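Local coordinates for hypothetical protein AGR_pAT_315 (Agrobacterium tumefaciens str. C58, PDB 1VQY), which is of unknown function but belongs to the NIPSNAP family, whose members share the dimeric alpha-beta barrel fold, at residues I39-Y52 with H65-R79. Sequence-based numbering, arbitrary orientation.
Sequences IAIQAPILGNLIGY and HMWGYASLDDRAERR
Trp67 lies between two leucines: Leu46 CD1 sits over one face of its six-membered ring, 3.9 Å from the centroid, and Leu49 CD1 over the opposite face at 3.8 Å. Gln42 crosses the far end of the indole at about a right angle, its extended chain bringing CD to 3.6 Å from Trp67 CZ2, with amide and ring planes 56° apart. Trp67 NE1 donates to His65 ND1 (3.0 Å), close to both ring planes, which helps to set the indole's rotation. The His65 ring forms an offset stack with Tyr52, planes 5° apart, while His65 CB rests over the tyrosine ring; Tyr52 OH is hydrogen-bonded to Tyr30 OH. This is the helix-packed face of the antiparallel sheet of a ferredoxin-like alpha-beta fold, as expected for the dimeric alpha-beta barrel clan. Strands 49-52 and 65-69 pair with a classic beta bulge, Ile50 and Gly51 both facing Met66. At the C-terminal end of helix 39-46, a water donates to Leu46 O (2.8 Å) and Gly68 O (2.9 Å), bridging helix to strand. Arg78, extended from CG to NE, reaches Ile45 O with NH1 in a weak, bent bond (2.8 Å, 123°), while its NE forms a salt bridge with Asp74.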
loop_
_atom_site.group_PDB
_atom_site.type_symbol
_atom_site.label_atom_id
_atom_site.label_comp_id
_atom_site.label_asym_id
_atom_site.label_seq_id
_atom_site.Cartn_x
_atom_site.Cartn_y
_atom_site.Cartn_z
ATOM N N ILE B 39 2.908 -30.318 2.367
ATOM C CA ILE B 39 1.568 -30.428 2.927
ATOM C C ILE B 39 1.374 -31.770 3.673
ATOM O O ILE B 39 0.605 -31.848 4.645
ATOM C CB ILE B 39 0.483 -30.170 1.823
ATOM C CG1 ILE B 39 -0.712 -29.392 2.389
ATOM C CG2 ILE B 39 0.025 -31.500 1.134
ATOM C CD1 ILE B 39 -0.368 -28.104 3.077
ATOM N N ALA B 40 2.107 -32.801 3.252
ATOM C CA ALA B 40 2.104 -34.096 3.942
ATOM C C ALA B 40 2.760 -34.043 5.337
ATOM O O ALA B 40 2.412 -34.832 6.224
ATOM C CB ALA B 40 2.769 -35.179 3.071
ATOM N N ILE B 41 3.704 -33.122 5.515
ATOM C CA ILE B 41 4.318 -32.855 6.820
ATOM C C ILE B 41 3.477 -31.891 7.631
ATOM O O ILE B 41 3.108 -32.160 8.761
ATOM C CB ILE B 41 5.704 -32.208 6.655
ATOM C CG1 ILE B 41 6.624 -33.121 5.848
ATOM C CG2 ILE B 41 6.321 -31.893 8.033
ATOM C CD1 ILE B 41 7.843 -32.436 5.285
ATOM N N GLN B 42 3.192 -30.751 7.010
ATOM C CA GLN B 42 2.516 -29.610 7.614
ATOM C C GLN B 42 1.120 -29.933 8.187
ATOM O O GLN B 42 0.840 -29.627 9.350
ATOM C CB GLN B 42 2.418 -28.499 6.536
ATOM C CG GLN B 42 2.190 -27.093 7.048
ATOM C CD GLN B 42 2.362 -26.023 5.963
ATOM O OE1 GLN B 42 2.066 -26.251 4.788
ATOM N NE2 GLN B 42 2.847 -24.846 6.363
ATOM N N ALA B 43 0.250 -30.553 7.386
ATOM C CA ALA B 43 -1.188 -30.634 7.733
ATOM C C ALA B 43 -1.505 -31.488 8.966
ATOM O O ALA B 43 -2.246 -31.040 9.842
ATOM C CB ALA B 43 -2.038 -31.082 6.529
ATOM N N PRO B 44 -0.948 -32.710 9.045
ATOM C CA PRO B 44 -1.164 -33.545 10.216
ATOM C C PRO B 44 -0.821 -32.868 11.544
ATOM O O PRO B 44 -1.465 -33.164 12.571
ATOM C CB PRO B 44 -0.219 -34.725 9.970
ATOM C CG PRO B 44 -0.105 -34.803 8.499
ATOM C CD PRO B 44 -0.103 -33.394 8.044
ATOM N N ILE B 45 0.185 -31.987 11.504
ATOM C CA ILE B 45 0.730 -31.322 12.686
ATOM C C ILE B 45 -0.110 -30.116 13.052
ATOM O O ILE B 45 -0.553 -29.979 14.180
ATOM C CB ILE B 45 2.202 -30.876 12.452
ATOM C CG1 ILE B 45 3.099 -32.104 12.307
ATOM C CG2 ILE B 45 2.704 -30.036 13.609
ATOM C CD1 ILE B 45 4.578 -31.791 12.095
ATOM N N LEU B 46 -0.330 -29.237 12.086
ATOM C CA LEU B 46 -1.155 -28.052 12.318
ATOM C C LEU B 46 -2.643 -28.438 12.460
ATOM O O LEU B 46 -3.400 -27.773 13.148
ATOM C CB LEU B 46 -0.919 -27.018 11.215
ATOM C CG LEU B 46 0.555 -26.640 11.000
ATOM C CD1 LEU B 46 0.643 -25.543 9.933
ATOM C CD2 LEU B 46 1.256 -26.216 12.269
ATOM N N GLY B 47 -3.049 -29.515 11.800
ATOM C CA GLY B 47 -4.264 -30.230 12.183
ATOM C C GLY B 47 -5.580 -29.897 11.495
ATOM O O GLY B 47 -6.496 -30.735 11.505
ATOM N N ASN B 48 -5.697 -28.697 10.926
ATOM C CA ASN B 48 -6.906 -28.321 10.192
ATOM C C ASN B 48 -6.687 -27.339 9.023
ATOM O O ASN B 48 -6.990 -26.152 9.122
ATOM C CB ASN B 48 -7.962 -27.782 11.179
ATOM C CG ASN B 48 -9.338 -27.669 10.564
ATOM O OD1 ASN B 48 -9.592 -28.211 9.504
ATOM N ND2 ASN B 48 -10.235 -26.955 11.236
ATOM N N LEU B 49 -6.177 -27.859 7.909
ATOM C CA LEU B 49 -6.070 -27.091 6.675
ATOM C C LEU B 49 -7.470 -26.858 6.133
ATOM O O LEU B 49 -8.275 -27.787 6.060
ATOM C CB LEU B 49 -5.223 -27.831 5.635
ATOM C CG LEU B 49 -5.137 -27.203 4.245
ATOM C CD1 LEU B 49 -4.493 -25.856 4.284
ATOM C CD2 LEU B 49 -4.358 -28.097 3.306
ATOM N N ILE B 50 -7.752 -25.618 5.751
ATOM C CA ILE B 50 -9.080 -25.242 5.264
ATOM C C ILE B 50 -9.088 -25.139 3.746
ATOM O O ILE B 50 -9.949 -25.700 3.091
ATOM C CB ILE B 50 -9.536 -23.875 5.844
ATOM C CG1 ILE B 50 -9.489 -23.881 7.379
ATOM C CG2 ILE B 50 -10.915 -23.492 5.308
ATOM C CD1 ILE B 50 -10.637 -24.552 8.012
ATOM N N GLY B 51 -8.140 -24.393 3.202
ATOM C CA GLY B 51 -8.061 -24.152 1.763
ATOM C C GLY B 51 -6.681 -23.713 1.347
ATOM O O GLY B 51 -5.911 -23.242 2.157
ATOM N N TYR B 52 -6.357 -23.885 0.075
ATOM C CA TYR B 52 -5.034 -23.525 -0.447
ATOM C C TYR B 52 -5.232 -23.040 -1.894
ATOM O O TYR B 52 -5.699 -23.797 -2.745
ATOM C CB TYR B 52 -4.095 -24.737 -0.367
ATOM C CG TYR B 52 -2.639 -24.401 -0.100
ATOM C CD1 TYR B 52 -1.900 -23.609 -0.990
ATOM C CD2 TYR B 52 -1.985 -24.889 1.033
ATOM C CE1 TYR B 52 -0.567 -23.315 -0.747
ATOM C CE2 TYR B 52 -0.659 -24.585 1.288
ATOM C CZ TYR B 52 0.053 -23.805 0.394
ATOM O OH TYR B 52 1.391 -23.524 0.640
ATOM N N HIS B 65 -3.364 -19.513 1.903
ATOM C CA HIS B 65 -3.811 -20.727 2.609
ATOM C C HIS B 65 -4.403 -20.438 3.984
ATOM O O HIS B 65 -3.956 -19.538 4.697
ATOM C CB HIS B 65 -2.729 -21.813 2.690
ATOM C CG HIS B 65 -1.342 -21.306 2.949
ATOM N ND1 HIS B 65 -0.627 -21.645 4.075
ATOM C CD2 HIS B 65 -0.514 -20.543 2.197
ATOM C CE1 HIS B 65 0.571 -21.094 4.023
ATOM N NE2 HIS B 65 0.661 -20.413 2.894
HETATM N N MSE B 66 -5.441 -21.202 4.322
HETATM C CA MSE B 66 -6.175 -21.023 5.563
HETATM C C MSE B 66 -6.085 -22.225 6.471
HETATM O O MSE B 66 -6.197 -23.372 6.022
HETATM C CB MSE B 66 -7.635 -20.714 5.278
HETATM C CG MSE B 66 -7.929 -19.229 5.168
HETATM SE SE MSE B 66 -9.633 -18.987 4.225
HETATM C CE MSE B 66 -9.852 -17.144 4.515
ATOM N N TRP B 67 -5.910 -21.939 7.759
ATOM C CA TRP B 67 -5.700 -22.959 8.786
ATOM C C TRP B 67 -6.623 -22.730 9.955
ATOM O O TRP B 67 -6.679 -21.611 10.471
ATOM C CB TRP B 67 -4.266 -22.910 9.279
ATOM C CG TRP B 67 -3.270 -23.207 8.189
ATOM C CD1 TRP B 67 -2.676 -22.307 7.371
ATOM C CD2 TRP B 67 -2.780 -24.500 7.790
ATOM N NE1 TRP B 67 -1.832 -22.946 6.495
ATOM C CE2 TRP B 67 -1.878 -24.292 6.727
ATOM C CE3 TRP B 67 -3.017 -25.807 8.227
ATOM C CZ2 TRP B 67 -1.184 -25.342 6.109
ATOM C CZ3 TRP B 67 -2.356 -26.852 7.604
ATOM C CH2 TRP B 67 -1.444 -26.617 6.556
ATOM N N GLY B 68 -7.324 -23.797 10.375
ATOM C CA GLY B 68 -8.246 -23.754 11.493
ATOM C C GLY B 68 -7.525 -24.138 12.768
ATOM O O GLY B 68 -6.738 -25.096 12.766
ATOM N N TYR B 69 -7.770 -23.381 13.845
ATOM C CA TYR B 69 -7.247 -23.703 15.172
ATOM C C TYR B 69 -8.300 -23.479 16.253
ATOM O O TYR B 69 -9.269 -22.732 16.056
ATOM C CB TYR B 69 -6.020 -22.861 15.511
ATOM C CG TYR B 69 -4.812 -23.087 14.652
ATOM C CD1 TYR B 69 -3.980 -24.186 14.853
ATOM C CD2 TYR B 69 -4.472 -22.188 13.658
ATOM C CE1 TYR B 69 -2.851 -24.392 14.073
ATOM C CE2 TYR B 69 -3.352 -22.381 12.869
ATOM C CZ TYR B 69 -2.540 -23.483 13.084
ATOM O OH TYR B 69 -1.426 -23.660 12.287
ATOM N N ALA B 70 -8.107 -24.124 17.398
ATOM C CA ALA B 70 -9.063 -24.019 18.502
ATOM C C ALA B 70 -8.857 -22.732 19.298
ATOM O O ALA B 70 -9.824 -22.120 19.772
ATOM C CB ALA B 70 -8.962 -25.243 19.423
ATOM N N SER B 71 -7.592 -22.347 19.450
ATOM C CA SER B 71 -7.203 -21.112 20.130
ATOM C C SER B 71 -5.867 -20.630 19.566
ATOM O O SER B 71 -5.241 -21.335 18.754
ATOM C CB SER B 71 -7.074 -21.350 21.629
ATOM O OG SER B 71 -5.951 -22.168 21.913
ATOM N N LEU B 72 -5.422 -19.446 19.981
ATOM C CA LEU B 72 -4.137 -18.937 19.506
ATOM C C LEU B 72 -2.950 -19.605 20.202
ATOM O O LEU B 72 -1.866 -19.676 19.617
ATOM C CB LEU B 72 -4.056 -17.413 19.616
ATOM C CG LEU B 72 -4.837 -16.630 18.536
ATOM C CD1 LEU B 72 -4.811 -15.144 18.823
ATOM C CD2 LEU B 72 -4.313 -16.890 17.125
ATOM N N ASP B 73 -3.160 -20.105 21.428
ATOM C CA ASP B 73 -2.150 -20.928 22.122
ATOM C C ASP B 73 -2.035 -22.308 21.515
ATOM O O ASP B 73 -0.934 -22.842 21.407
ATOM C CB ASP B 73 -2.448 -21.069 23.620
ATOM C CG ASP B 73 -2.158 -19.785 24.394
ATOM O OD1 ASP B 73 -2.041 -18.703 23.747
ATOM O OD2 ASP B 73 -2.061 -19.867 25.643
ATOM N N ASP B 74 -3.168 -22.894 21.140
ATOM C CA ASP B 74 -3.140 -24.120 20.356
ATOM C C ASP B 74 -2.353 -23.891 19.078
ATOM O O ASP B 74 -1.527 -24.735 18.707
ATOM C CB ASP B 74 -4.545 -24.585 19.987
ATOM C CG ASP B 74 -4.553 -25.957 19.321
ATOM O OD1 ASP B 74 -4.043 -26.892 19.966
ATOM O OD2 ASP B 74 -5.077 -26.088 18.177
ATOM N N ARG B 75 -2.609 -22.769 18.401
ATOM C CA ARG B 75 -1.851 -22.450 17.193
ATOM C C ARG B 75 -0.345 -22.418 17.498
ATOM O O ARG B 75 0.453 -23.021 16.778
ATOM C CB ARG B 75 -2.282 -21.123 16.563
ATOM C CG ARG B 75 -1.526 -20.856 15.260
ATOM C CD ARG B 75 -1.839 -19.510 14.603
ATOM N NE ARG B 75 -0.847 -18.561 15.076
ATOM C CZ ARG B 75 0.207 -18.120 14.406
ATOM N NH1 ARG B 75 0.411 -18.389 13.136
ATOM N NH2 ARG B 75 1.040 -17.312 15.029
ATOM N N ALA B 76 0.012 -21.726 18.585
ATOM C CA ALA B 76 1.409 -21.529 18.980
ATOM C C ALA B 76 2.061 -22.861 19.307
ATOM O O ALA B 76 3.217 -23.112 18.919
ATOM C CB ALA B 76 1.494 -20.595 20.176
ATOM N N GLU B 77 1.317 -23.705 20.019
ATOM C CA GLU B 77 1.767 -25.045 20.323
ATOM C C GLU B 77 2.090 -25.849 19.059
ATOM O O GLU B 77 3.148 -26.465 18.962
ATOM C CB GLU B 77 0.709 -25.779 21.133
ATOM C CG GLU B 77 1.114 -27.200 21.482
ATOM C CD GLU B 77 0.350 -27.766 22.667
ATOM O OE1 GLU B 77 -0.750 -27.233 22.985
ATOM O OE2 GLU B 77 0.862 -28.747 23.275
ATOM N N ARG B 78 1.166 -25.823 18.101
ATOM C CA ARG B 78 1.261 -26.634 16.883
ATOM C C ARG B 78 2.291 -26.075 15.895
ATOM O O ARG B 78 3.010 -26.827 15.217
ATOM C CB ARG B 78 -0.112 -26.746 16.238
ATOM C CG ARG B 78 -1.031 -27.689 16.970
ATOM C CD ARG B 78 -2.491 -27.404 16.655
ATOM N NE ARG B 78 -3.392 -28.415 17.212
ATOM C CZ ARG B 78 -3.611 -29.607 16.669
ATOM N NH1 ARG B 78 -2.992 -29.970 15.555
ATOM N NH2 ARG B 78 -4.445 -30.451 17.252
ATOM N N ARG B 79 2.385 -24.754 15.830
ATOM C CA ARG B 79 3.384 -24.139 14.980
ATOM C C ARG B 79 4.781 -24.387 15.536
ATOM O O ARG B 79 5.744 -24.513 14.770
ATOM C CB ARG B 79 3.088 -22.654 14.762
ATOM C CG ARG B 79 1.954 -22.431 13.768
ATOM C CD ARG B 79 1.897 -21.013 13.234
ATOM N NE ARG B 79 3.090 -20.643 12.449
ATOM C CZ ARG B 79 3.304 -20.962 11.168
ATOM N NH1 ARG B 79 2.421 -21.682 10.472
ATOM N NH2 ARG B 79 4.424 -20.568 10.584
HETATM O O HOH W 1 -4.992 -25.890 11.232
HETATM O O HOH W 2 -5.987 -27.440 14.213
#